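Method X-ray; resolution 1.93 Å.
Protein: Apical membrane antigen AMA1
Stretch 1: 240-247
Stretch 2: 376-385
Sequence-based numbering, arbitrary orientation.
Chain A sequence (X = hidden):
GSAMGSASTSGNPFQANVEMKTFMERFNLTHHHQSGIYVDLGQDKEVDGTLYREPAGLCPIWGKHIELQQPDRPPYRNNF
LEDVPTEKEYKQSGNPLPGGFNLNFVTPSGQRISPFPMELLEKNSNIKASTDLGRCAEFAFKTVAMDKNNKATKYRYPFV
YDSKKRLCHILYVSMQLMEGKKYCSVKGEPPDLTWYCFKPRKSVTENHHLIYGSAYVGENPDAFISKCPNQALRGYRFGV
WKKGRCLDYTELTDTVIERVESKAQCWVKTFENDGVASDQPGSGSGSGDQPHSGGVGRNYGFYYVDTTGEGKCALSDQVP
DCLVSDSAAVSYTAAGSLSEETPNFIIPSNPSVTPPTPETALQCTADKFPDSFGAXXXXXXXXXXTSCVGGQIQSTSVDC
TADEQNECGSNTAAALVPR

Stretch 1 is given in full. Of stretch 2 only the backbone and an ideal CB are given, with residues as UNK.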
# COMPACT_ATOMS: atom_id res chain seq x y z
N VAL A 240 19.34 6.44 -7.04
CA VAL A 240 20.31 5.66 -6.28
C VAL A 240 21.70 6.30 -6.35
O VAL A 240 22.14 6.75 -7.41
CB VAL A 240 20.40 4.21 -6.80
CG1 VAL A 240 19.04 3.53 -6.70
CG2 VAL A 240 20.88 4.21 -8.23
N TRP A 241 22.39 6.32 -5.22
CA TRP A 241 23.70 6.95 -5.14
C TRP A 241 24.75 6.03 -5.75
O TRP A 241 25.01 4.94 -5.23
CB TRP A 241 24.05 7.28 -3.69
CG TRP A 241 25.26 8.18 -3.56
CD1 TRP A 241 26.52 7.83 -3.15
CD2 TRP A 241 25.32 9.58 -3.87
NE1 TRP A 241 27.35 8.92 -3.18
CE2 TRP A 241 26.64 10.01 -3.62
CE3 TRP A 241 24.39 10.52 -4.33
CZ2 TRP A 241 27.05 11.33 -3.80
CZ3 TRP A 241 24.79 11.83 -4.52
CH2 TRP A 241 26.11 12.22 -4.26
N LYS A 242 25.34 6.46 -6.86
CA LYS A 242 26.36 5.69 -7.56
C LYS A 242 27.42 6.60 -8.18
O LYS A 242 27.10 7.64 -8.76
CB LYS A 242 25.71 4.81 -8.64
CG LYS A 242 25.27 3.42 -8.13
CD LYS A 242 24.35 2.68 -9.12
CE LYS A 242 24.88 2.67 -10.57
NZ LYS A 242 26.20 2.00 -10.77
N LYS A 243 28.69 6.19 -8.04
CA LYS A 243 29.81 6.96 -8.60
C LYS A 243 29.75 8.42 -8.15
O LYS A 243 29.77 9.35 -8.97
CB LYS A 243 29.80 6.88 -10.12
CG LYS A 243 29.92 5.46 -10.67
CD LYS A 243 29.64 5.38 -12.18
CE LYS A 243 28.13 5.46 -12.51
NZ LYS A 243 27.83 5.68 -13.97
N GLY A 244 29.62 8.61 -6.84
CA GLY A 244 29.57 9.93 -6.25
C GLY A 244 28.49 10.86 -6.74
O GLY A 244 28.64 12.08 -6.62
N ARG A 245 27.40 10.34 -7.30
CA ARG A 245 26.26 11.22 -7.60
C ARG A 245 24.93 10.48 -7.55
O ARG A 245 24.88 9.26 -7.36
CB ARG A 245 26.45 11.89 -8.96
CG ARG A 245 26.56 10.97 -10.14
CD ARG A 245 26.69 11.78 -11.42
NE ARG A 245 26.61 10.94 -12.62
CZ ARG A 245 25.55 10.85 -13.43
NH1 ARG A 245 24.45 11.58 -13.20
NH2 ARG A 245 25.58 10.04 -14.48
N CYS A 246 23.83 11.22 -7.70
CA CYS A 246 22.52 10.60 -7.60
C CYS A 246 22.02 10.30 -9.00
O CYS A 246 21.81 11.21 -9.81
CB CYS A 246 21.50 11.48 -6.86
SG CYS A 246 19.91 10.58 -6.61
N LEU A 247 21.86 9.02 -9.29
CA LEU A 247 21.31 8.60 -10.58
C LEU A 247 19.82 8.32 -10.43
O LEU A 247 19.42 7.38 -9.71
CB LEU A 247 22.00 7.35 -11.11
CG LEU A 247 23.53 7.28 -11.20
CD1 LEU A 247 23.93 6.23 -12.20
CD2 LEU A 247 24.11 8.59 -11.60
N UNK A 376 33.97 14.31 -10.65
CA UNK A 376 33.37 14.09 -11.95
C UNK A 376 33.19 12.61 -12.20
O UNK A 376 34.11 11.81 -11.97
CB UNK A 376 34.22 14.72 -13.05
N UNK A 377 32.00 12.24 -12.64
CA UNK A 377 31.72 10.90 -13.10
C UNK A 377 32.20 10.80 -14.54
O UNK A 377 31.51 11.24 -15.46
CB UNK A 377 30.23 10.56 -12.98
N UNK A 378 33.39 10.25 -14.74
CA UNK A 378 33.98 10.16 -16.07
C UNK A 378 33.16 9.25 -16.99
O UNK A 378 33.01 9.54 -18.18
CB UNK A 378 35.42 9.65 -15.97
N UNK A 379 32.62 8.17 -16.44
CA UNK A 379 31.82 7.21 -17.19
C UNK A 379 30.64 7.89 -17.90
O UNK A 379 30.30 7.53 -19.03
CB UNK A 379 31.31 6.11 -16.25
N UNK A 380 30.02 8.86 -17.23
CA UNK A 380 28.86 9.57 -17.79
C UNK A 380 29.20 11.02 -18.10
O UNK A 380 28.46 11.71 -18.82
CB UNK A 380 27.68 9.51 -16.82
N UNK A 381 30.32 11.48 -17.57
CA UNK A 381 30.75 12.86 -17.76
C UNK A 381 29.69 13.82 -17.25
O UNK A 381 29.12 14.62 -18.00
CB UNK A 381 31.05 13.13 -19.23
N UNK A 382 29.41 13.71 -15.95
CA UNK A 382 28.54 14.63 -15.24
C UNK A 382 29.01 14.67 -13.78
O UNK A 382 29.81 13.83 -13.37
CB UNK A 382 27.07 14.21 -15.35
N UNK A 383 28.55 15.66 -13.02
CA UNK A 383 28.91 15.78 -11.61
C UNK A 383 27.71 16.18 -10.75
O UNK A 383 26.82 16.91 -11.20
CB UNK A 383 30.04 16.80 -11.44
N UNK A 384 27.70 15.72 -9.51
CA UNK A 384 26.64 16.08 -8.59
C UNK A 384 26.67 17.56 -8.28
O UNK A 384 27.74 18.17 -8.19
CB UNK A 384 26.75 15.27 -7.30
N UNK A 385 25.49 18.14 -8.14
CA UNK A 385 25.32 19.51 -7.68
C UNK A 385 24.22 19.53 -6.62
O UNK A 385 23.05 19.33 -6.93
CB UNK A 385 24.98 20.45 -8.84

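Stretch 1 is a hairpin. Its strands are joined by a type I' turn from Lys 242 to Arg 245.

Position 376 points away from stretch 1, and nothing of the hairpin lies within 5.5 Å of its ideal CB. The residue is Cys 376.

Position 377 points toward stretch 1. Its ideal CB lies 3.7 Å from Arg 245 NE, and the amine of Lys 243 is also near. Two positive groups call for an acid; Asp or Glu would suit the charge. The residue is Asp 377. Its OD2 accepts a hydrogen bond from Arg 245 NE at 3.0 Å, within a salt bridge, and a weak one from Arg 245 NH2 at 3.3 Å. The carboxylate meets the guanidinium at its edge, where the N-H groups point. Lys 243 NZ adds a second salt bridge to Asp 377 OD2 at 3.4 Å, a weak hydrogen bond.

Position 378 is out of reach of stretch 1, which leaves the choice open. It is Val 378.

Position 379 points toward stretch 1, with its ideal CB 4.2 Å from Lys 243 NZ. A neutral polar or acidic side chain would suit. The residue is Gln 379. Its CG lies 3.5 Å from Lys 243 NZ, but the end of the side chain leads away.

Position 380 is tight: its ideal CB is 3.2 Å from Arg 245 NH2. A small residue fits most easily. It is Ala 380.

Position 381 points away. Its positive phi (58°) favours Gly or Asn, yet the residue is Cys 381, which does not touch stretch 1.

Position 382 places its ideal CB 4.2 Å from Arg 245 CZ. An aliphatic stem could cover the guanidinium. The residue is Lys 382; its CB lies over one face of that group, 4.1 Å from Arg 245 CZ, and its end leads away.

Position 383 points away, and many residues would do. It is Arg 383.

Position 384 points toward Gly 244, Arg 245 and the Trp 241 ring. The backbone N of Cys 246 is a donor within side-chain reach, so Gln or Glu would suit. The residue is Gln 384. Its OE1 accepts from Cys 246 N at 3.1 Å. A water donates to both Gln 384 OE1 (3.0 Å) and Cys 246 O (2.6 Å).

Position 385 is out of reach. It is Lys 385.

Stretch 2 (376-385) CDVQACKRQK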
# COMPACT_ATOMS: atom_id res chain seq x y z
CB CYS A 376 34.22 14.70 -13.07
SG CYS A 376 33.53 14.39 -14.71
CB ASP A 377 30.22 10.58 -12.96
CG ASP A 377 29.85 9.22 -13.53
OD1 ASP A 377 30.75 8.39 -13.79
OD2 ASP A 377 28.63 8.98 -13.72
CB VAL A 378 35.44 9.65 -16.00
CG1 VAL A 378 36.32 10.68 -15.30
CG2 VAL A 378 35.51 8.30 -15.28
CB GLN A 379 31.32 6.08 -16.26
CG GLN A 379 30.00 5.38 -16.66
CD GLN A 379 30.11 4.53 -17.92
OE1 GLN A 379 31.06 3.76 -18.09
NE2 GLN A 379 29.13 4.67 -18.81
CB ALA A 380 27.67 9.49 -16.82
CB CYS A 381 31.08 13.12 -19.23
SG CYS A 381 32.37 14.37 -19.43
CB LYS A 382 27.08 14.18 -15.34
CG LYS A 382 26.44 14.43 -16.70
CD LYS A 382 25.10 13.71 -16.82
CE LYS A 382 24.26 14.26 -17.96
NZ LYS A 382 24.12 15.74 -17.90
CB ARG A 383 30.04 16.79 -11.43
CG ARG A 383 29.82 18.04 -12.25
CD ARG A 383 31.03 18.95 -12.29
NE ARG A 383 30.68 20.19 -12.97
CZ ARG A 383 30.38 20.27 -14.27
NH1 ARG A 383 30.41 19.21 -15.06
NH2 ARG A 383 30.05 21.45 -14.77
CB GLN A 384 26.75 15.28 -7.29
CG GLN A 384 25.73 15.65 -6.21
CD GLN A 384 24.32 15.13 -6.50
OE1 GLN A 384 24.12 14.28 -7.38
NE2 GLN A 384 23.34 15.65 -5.76
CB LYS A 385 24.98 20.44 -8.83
CG LYS A 385 24.99 21.91 -8.44
CD LYS A 385 24.51 22.82 -9.56
CE LYS A 385 24.32 24.25 -9.05
NZ LYS A 385 23.39 25.02 -9.92
O HOH W 1 22.44 13.68 -9.73
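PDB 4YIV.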